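Local coordinates for protein serpin-ZX (Arabidopsis thaliana, PDB 3LE2) that inhibits the cysteine protease metacaspase-9 through cleavage of the inhibitor's own reactive centre loop and covalent binding, and limits RD21A activity to restrain programmed cell death, at residues Ile350-Arg353 and Gly354-Met357; Asp251-Asp254 and Lys255-Thr259; Asn41-Leu44 and Ser45-Ala49. All coordinates share one frame; numbering follows the deposited sequence.

Interaction 1. Residues Ile350-Arg353 and Gly354-Met357; sequences IKLR and GLLM
The guanidinium of Arg-353 has Met-357 CG approaching it obliquely, and the aliphatic parts of the two chains meet where Arg-353 CG lies 3.9 Å from Met-357 CG. The other flat groups are peptide carbonyls, and two of them receive their donors over a face, off the lone pairs. Leu-355 N sits above the carbonyl plane of Leu-352, 2.7 Å from Leu-352 O; Leu-356 N stands likewise over the carbonyl plane of Arg-353, 3.0 Å from Arg-353 O. Both bonds span three residues, whereas Gly-354 N still makes the helical four-residue bond to Ile-350 O at 3.1 Å. Arg-353 O also takes a weak bond from Met-357 N. Arg-353 CG lies roughly opposite its own N (chi1 155°) and beside the carbonyl carbon, and this placement leaves it against Met-357 CG. Elsewhere Leu-352 CD1 and Leu-355 CD1 touch at 4.0 Å, the two chains crossing at about a right angle. The reactive bond, Arg-353 to Gly-354, lies at the C-terminal end of helix 349-353, in the exposed reactive centre loop. That loop leads into strand 361-365; Arg-353 touches Glu-359 farther along it, and Ile-350 touches Lys-211 in another loop.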
loop_
_atom_site.group_PDB
_atom_site.type_symbol
_atom_site.label_atom_id
_atom_site.label_comp_id
_atom_site.label_asym_id
_atom_site.label_seq_id
_atom_site.Cartn_x
_atom_site.Cartn_y
_atom_site.Cartn_z
ATOM N N ILE A 350 -17.594 13.335 27.676
ATOM C CA ILE A 350 -17.519 14.326 26.608
ATOM C C ILE A 350 -18.896 14.659 26.066
ATOM O O ILE A 350 -19.167 15.797 25.678
ATOM C CB ILE A 350 -16.584 13.874 25.470
ATOM C CG1 ILE A 350 -15.141 13.802 25.981
ATOM C CG2 ILE A 350 -16.680 14.827 24.286
ATOM C CD1 ILE A 350 -14.131 13.394 24.939
ATOM N N LYS A 351 -19.767 13.657 26.065
ATOM C CA LYS A 351 -21.157 13.836 25.678
ATOM C C LYS A 351 -21.849 14.771 26.666
ATOM O O LYS A 351 -22.568 15.682 26.266
ATOM C CB LYS A 351 -21.858 12.479 25.646
ATOM C CG LYS A 351 -23.081 12.439 24.764
ATOM C CD LYS A 351 -23.445 11.008 24.402
ATOM C CE LYS A 351 -24.570 10.977 23.368
ATOM N NZ LYS A 351 -24.235 11.731 22.115
ATOM N N LEU A 352 -21.615 14.548 27.957
ATOM C CA LEU A 352 -22.169 15.403 29.000
ATOM C C LEU A 352 -21.649 16.822 28.834
ATOM O O LEU A 352 -22.430 17.776 28.819
ATOM C CB LEU A 352 -21.801 14.883 30.394
ATOM C CG LEU A 352 -22.588 15.517 31.549
ATOM C CD1 LEU A 352 -24.093 15.282 31.369
ATOM C CD2 LEU A 352 -22.119 15.003 32.907
ATOM N N ARG A 353 -20.330 16.957 28.710
ATOM C CA ARG A 353 -19.728 18.265 28.512
ATOM C C ARG A 353 -20.429 19.012 27.389
ATOM O O ARG A 353 -20.619 20.232 27.460
ATOM C CB ARG A 353 -18.235 18.144 28.215
ATOM C CG ARG A 353 -17.690 19.316 27.423
ATOM C CD ARG A 353 -16.201 19.510 27.624
ATOM N NE ARG A 353 -15.935 20.302 28.820
ATOM C CZ ARG A 353 -14.826 21.005 29.035
ATOM N NH1 ARG A 353 -13.855 21.026 28.124
ATOM N NH2 ARG A 353 -14.693 21.692 30.168
ATOM N N GLY A 354 -20.828 18.269 26.359
ATOM C CA GLY A 354 -21.534 18.845 25.230
ATOM C C GLY A 354 -22.905 19.409 25.566
ATOM O O GLY A 354 -23.448 20.215 24.812
ATOM N N LEU A 355 -23.485 18.986 26.685
ATOM C CA LEU A 355 -24.764 19.554 27.105
ATOM C C LEU A 355 -24.581 20.940 27.715
ATOM O O LEU A 355 -25.559 21.635 27.964
ATOM C CB LEU A 355 -25.494 18.640 28.087
ATOM C CG LEU A 355 -25.833 17.232 27.601
ATOM C CD1 LEU A 355 -26.752 16.547 28.590
ATOM C CD2 LEU A 355 -26.476 17.275 26.229
ATOM N N LEU A 356 -23.333 21.342 27.937
ATOM C CA LEU A 356 -23.049 22.653 28.524
ATOM C C LEU A 356 -22.285 23.593 27.591
ATOM O O LEU A 356 -22.243 24.797 27.830
ATOM C CB LEU A 356 -22.262 22.509 29.831
ATOM C CG LEU A 356 -22.940 21.884 31.054
ATOM C CD1 LEU A 356 -21.962 21.800 32.219
ATOM C CD2 LEU A 356 -24.170 22.668 31.462
ATOM N N MET A 357 -21.660 23.050 26.551
ATOM C CA MET A 357 -20.901 23.872 25.611
ATOM C C MET A 357 -21.589 23.906 24.251
ATOM O O MET A 357 -22.459 23.085 23.964
ATOM C CB MET A 357 -19.481 23.330 25.434
ATOM C CG MET A 357 -18.771 22.949 26.722
ATOM S SD MET A 357 -18.325 24.353 27.763
ATOM C CE MET A 357 -17.482 25.411 26.584
#

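Interaction 2. Residues Asp251-Asp254 and Lys255-Thr259; sequences DLLD and KIVST
Asp-251 to Asp-254 and Lys-255 to Ser-258 are successive turns of helix 249-258, joined by regular four-residue bonds. Lys-255 N, Ile-256 N and Val-257 N each lie 2.9 Å from their acceptors, Asp-251 O, Leu-252 O and Leu-253 O respectively, and the Ile-256 bond is nearly straight at 170°. The last of the series, Ser-258 N to Asp-254 O, lengthens to 3.1 Å and bends to 140°, as the helix nears its C-terminal end.

Along the buried face, Leu-252 CG meets Ile-256 CD1 at 4.0 Å, the two side chains inclined to each other. Ile-256 CG1 also rests against the backbone, 3.2 Å from Leu-252 O, because it is turned back beside its own N (chi1 -65°). One residue on, Leu-253 CD1 and Val-257 CG2 make a looser apolar pair at 4.4 Å. Leu-252 touches Phe-220 of strand 220-226 and Tyr-241 and Pro-243 of strand 236-243, while Leu-253 is packed against Met-17 and Ile-24 of helix 5-25.

The serine hydroxyl folds back on the helix end: Ser-258 OG is 2.9 Å from Asp-254 O and 3.1 Å from Lys-255 O, and its single proton could serve either. Thr-259 OG1 gives a firmer bond to Lys-255 O, at 2.7 Å.

Chemically, the contact combines apolar packing with polar ties. Leucine, isoleucine and valine side chains seat the helix between helix 5-25 and the strands. At the helix end, hydroxyls of Ser-258 and Thr-259 supplement the backbone donors that become scarce there. The Asp-254 carboxylate makes a salt bridge through OD1 with Lys-21 of helix 5-25, the helix Leu-253 also packs on, adding an electrostatic tie and probably favouring the ionised acid.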
loop_
_atom_site.group_PDB
_atom_site.type_symbol
_atom_site.label_atom_id
_atom_site.label_comp_id
_atom_site.label_asym_id
_atom_site.label_seq_id
_atom_site.Cartn_x
_atom_site.Cartn_y
_atom_site.Cartn_z
ATOM N N ASP A 251 -5.954 17.580 -8.114
ATOM C CA ASP A 251 -5.253 18.728 -7.565
ATOM C C ASP A 251 -4.792 18.457 -6.130
ATOM O O ASP A 251 -3.686 18.847 -5.731
ATOM C CB ASP A 251 -6.140 19.974 -7.622
ATOM C CG ASP A 251 -6.213 20.581 -9.022
ATOM O OD1 ASP A 251 -5.540 20.068 -9.950
ATOM O OD2 ASP A 251 -6.948 21.578 -9.189
ATOM N N LEU A 252 -5.639 17.782 -5.363
ATOM C CA LEU A 252 -5.278 17.422 -4.007
ATOM C C LEU A 252 -4.042 16.546 -4.005
ATOM O O LEU A 252 -3.160 16.717 -3.172
ATOM C CB LEU A 252 -6.418 16.696 -3.315
ATOM C CG LEU A 252 -6.057 16.187 -1.928
ATOM C CD1 LEU A 252 -5.608 17.358 -1.053
ATOM C CD2 LEU A 252 -7.254 15.451 -1.313
ATOM N N LEU A 253 -3.972 15.610 -4.946
ATOM C CA LEU A 253 -2.821 14.717 -5.012
ATOM C C LEU A 253 -1.571 15.498 -5.462
ATOM O O LEU A 253 -0.459 15.246 -4.991
ATOM C CB LEU A 253 -3.109 13.495 -5.909
ATOM C CG LEU A 253 -2.051 12.377 -5.925
ATOM C CD1 LEU A 253 -1.723 11.824 -4.514
ATOM C CD2 LEU A 253 -2.466 11.260 -6.829
ATOM N N ASP A 254 -1.755 16.472 -6.344
ATOM C CA ASP A 254 -0.642 17.358 -6.701
ATOM C C ASP A 254 -0.086 18.108 -5.483
ATOM O O ASP A 254 1.129 18.170 -5.288
ATOM C CB ASP A 254 -1.067 18.362 -7.769
ATOM C CG ASP A 254 -1.228 17.726 -9.133
ATOM O OD1 ASP A 254 -0.731 16.593 -9.342
ATOM O OD2 ASP A 254 -1.847 18.377 -9.999
ATOM N N LYS A 255 -0.979 18.673 -4.673
ATOM C CA LYS A 255 -0.591 19.321 -3.416
ATOM C C LYS A 255 0.164 18.371 -2.496
ATOM O O LYS A 255 1.238 18.694 -1.996
ATOM C CB LYS A 255 -1.815 19.862 -2.684
ATOM C CG LYS A 255 -1.515 20.303 -1.244
ATOM C CD LYS A 255 -2.761 20.889 -0.572
ATOM C CE LYS A 255 -2.980 22.368 -0.955
ATOM N NZ LYS A 255 -4.164 22.990 -0.258
ATOM N N ILE A 256 -0.404 17.195 -2.276
ATOM C CA ILE A 256 0.252 16.193 -1.452
ATOM C C ILE A 256 1.657 15.890 -1.970
ATOM O O ILE A 256 2.614 15.934 -1.220
ATOM C CB ILE A 256 -0.601 14.919 -1.358
ATOM C CG1 ILE A 256 -1.904 15.247 -0.619
ATOM C CG2 ILE A 256 0.168 13.798 -0.659
ATOM C CD1 ILE A 256 -2.892 14.136 -0.612
ATOM N N VAL A 257 1.779 15.630 -3.263
ATOM C CA VAL A 257 3.062 15.266 -3.852
ATOM C C VAL A 257 4.126 16.359 -3.712
ATOM O O VAL A 257 5.307 16.065 -3.560
ATOM C CB VAL A 257 2.889 14.865 -5.332
ATOM C CG1 VAL A 257 4.215 14.788 -6.030
ATOM C CG2 VAL A 257 2.181 13.528 -5.422
ATOM N N SER A 258 3.699 17.617 -3.735
ATOM C CA SER A 258 4.619 18.754 -3.693
ATOM C C SER A 258 4.935 19.290 -2.284
ATOM O O SER A 258 5.750 20.193 -2.135
ATOM C CB SER A 258 4.069 19.890 -4.566
ATOM O OG SER A 258 2.763 20.265 -4.146
ATOM N N THR A 259 4.306 18.731 -1.255
ATOM C CA THR A 259 4.495 19.212 0.116
ATOM C C THR A 259 5.197 18.186 1.017
ATOM O O THR A 259 4.585 17.209 1.450
ATOM C CB THR A 259 3.133 19.561 0.753
ATOM O OG1 THR A 259 2.344 20.305 -0.184
ATOM C CG2 THR A 259 3.310 20.377 2.033
#

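Interaction 3. Residues Asn41-Leu44 and Ser45-Ala49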
loop_
_atom_site.group_PDB
_atom_site.type_symbol
_atom_site.label_atom_id
_atom_site.label_comp_id
_atom_site.label_asym_id
_atom_site.label_seq_id
_atom_site.Cartn_x
_atom_site.Cartn_y
_atom_site.Cartn_z
ATOM N N ASN A 41 8.717 -1.217 -1.793
ATOM C CA ASN A 41 10.030 -0.817 -1.282
ATOM C C ASN A 41 10.814 -2.001 -0.737
ATOM O O ASN A 41 12.048 -1.997 -0.768
ATOM C CB ASN A 41 9.903 0.305 -0.239
ATOM C CG ASN A 41 9.508 1.636 -0.871
ATOM O OD1 ASN A 41 9.491 1.766 -2.098
ATOM N ND2 ASN A 41 9.201 2.623 -0.047
ATOM N N VAL A 42 10.088 -3.016 -0.260
ATOM C CA VAL A 42 10.692 -4.303 0.108
ATOM C C VAL A 42 11.335 -5.000 -1.104
ATOM O O VAL A 42 12.431 -5.543 -1.005
ATOM C CB VAL A 42 9.666 -5.254 0.732
ATOM C CG1 VAL A 42 10.170 -6.695 0.665
ATOM C CG2 VAL A 42 9.351 -4.850 2.168
ATOM N N VAL A 43 10.654 -4.974 -2.245
ATOM C CA VAL A 43 11.237 -5.511 -3.473
ATOM C C VAL A 43 12.484 -4.731 -3.915
ATOM O O VAL A 43 13.520 -5.326 -4.242
ATOM C CB VAL A 43 10.220 -5.538 -4.634
ATOM C CG1 VAL A 43 10.882 -6.073 -5.886
ATOM C CG2 VAL A 43 9.028 -6.397 -4.269
ATOM N N LEU A 44 12.374 -3.402 -3.931
ATOM C CA LEU A 44 13.490 -2.544 -4.327
ATOM C C LEU A 44 14.704 -2.729 -3.407
ATOM O O LEU A 44 15.843 -2.693 -3.872
ATOM C CB LEU A 44 13.062 -1.076 -4.407
ATOM C CG LEU A 44 12.019 -0.774 -5.489
ATOM C CD1 LEU A 44 11.499 0.653 -5.374
ATOM C CD2 LEU A 44 12.582 -1.023 -6.893
ATOM N N SER A 45 14.454 -2.957 -2.117
ATOM C CA SER A 45 15.528 -3.296 -1.171
ATOM C C SER A 45 16.211 -4.629 -1.531
ATOM O O SER A 45 17.433 -4.747 -1.471
ATOM C CB SER A 45 14.994 -3.361 0.259
ATOM O OG SER A 45 14.427 -2.124 0.659
ATOM N N ILE A 46 15.413 -5.628 -1.896
ATOM C CA ILE A 46 15.943 -6.895 -2.386
ATOM C C ILE A 46 16.807 -6.711 -3.642
ATOM O O ILE A 46 17.868 -7.305 -3.774
ATOM C CB ILE A 46 14.802 -7.888 -2.654
ATOM C CG1 ILE A 46 14.146 -8.280 -1.326
ATOM C CG2 ILE A 46 15.328 -9.119 -3.361
ATOM C CD1 ILE A 46 12.892 -9.097 -1.475
ATOM N N ILE A 47 16.359 -5.858 -4.552
ATOM C CA ILE A 47 17.103 -5.603 -5.777
ATOM C C ILE A 47 18.398 -4.843 -5.511
ATOM O O ILE A 47 19.436 -5.121 -6.112
ATOM C CB ILE A 47 16.259 -4.799 -6.770
ATOM C CG1 ILE A 47 15.032 -5.607 -7.187
ATOM C CG2 ILE A 47 17.099 -4.389 -7.974
ATOM C CD1 ILE A 47 14.003 -4.801 -7.947
ATOM N N ALA A 48 18.332 -3.865 -4.618
ATOM C CA ALA A 48 19.521 -3.111 -4.282
ATOM C C ALA A 48 20.582 -4.076 -3.773
ATOM O O ALA A 48 21.760 -3.956 -4.115
ATOM C CB ALA A 48 19.206 -2.044 -3.233
ATOM N N ALA A 49 20.146 -5.048 -2.977
ATOM C CA ALA A 49 21.055 -5.967 -2.305
ATOM C C ALA A 49 21.802 -6.868 -3.288
ATOM O O ALA A 49 22.880 -7.373 -2.979
ATOM C CB ALA A 49 20.297 -6.800 -1.286
#
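Ser-45 reaches back one turn to Asn-41 with both its donors: Ser-45 OG lies 2.8 Å and Ser-45 N 2.9 Å from Asn-41 O, and the two arrive from opposite faces of the carbonyl plane. The hydroxyl can do so because it sits beside its own backbone N, on the side of the preceding turn (chi1 -59°). A buried side-chain OH is thereby satisfied within the helix itself. Ile-47 CD1 touches two side chains of the preceding turn, lying 4.0 Å from Val-43 CG1 and 4.2 Å from Leu-44 CD2. Ile-46 CD1 makes a similar, four-residue contact with Val-42 CG1 at 4.2 Å. Regular bonds, such as Ile-47 N to Val-43 O at 2.9 Å, fix the spacing of these pairs.

Farther out, Phe-169 of strand 167-176 touches Val-43, Ile-46 and Ile-47, while Leu-44 and Ile-47 are packed on helix 54-63 through Phe-62, Leu-63 and Ile-59. Ser-45 and Ala-48 face Leu-71 of helix 68-83, and Tyr-120 covers Ser-45 and Ile-46.

Helix 37-49 is thus packed against helices 54-63 and 68-83 and against strand 167-176 at the back of the central sheet. This is the place of helix B in the serpin fold, behind the sheet that accepts the cleaved reactive centre loop.

In the fold
Interaction 1 carries the reactive bond at the far end of the molecule, its centre about 39 Å from the centre of the chain, while interactions 2 and 3 belong to the body. Centres of interactions 1 and 3 are 52 Å apart, on opposite sides of the chain's centre, and those of interactions 1 and 2 are 38 Å apart. Residues 251-259 and 41-49 lie closer, with centres 26 Å apart and a gap of about 14 Å between nearest atoms. In this stressed form strands 167-176 and 326-335 are still paired; serpin inhibition would open them to admit the cleaved loop, in front of the helix of interaction 3.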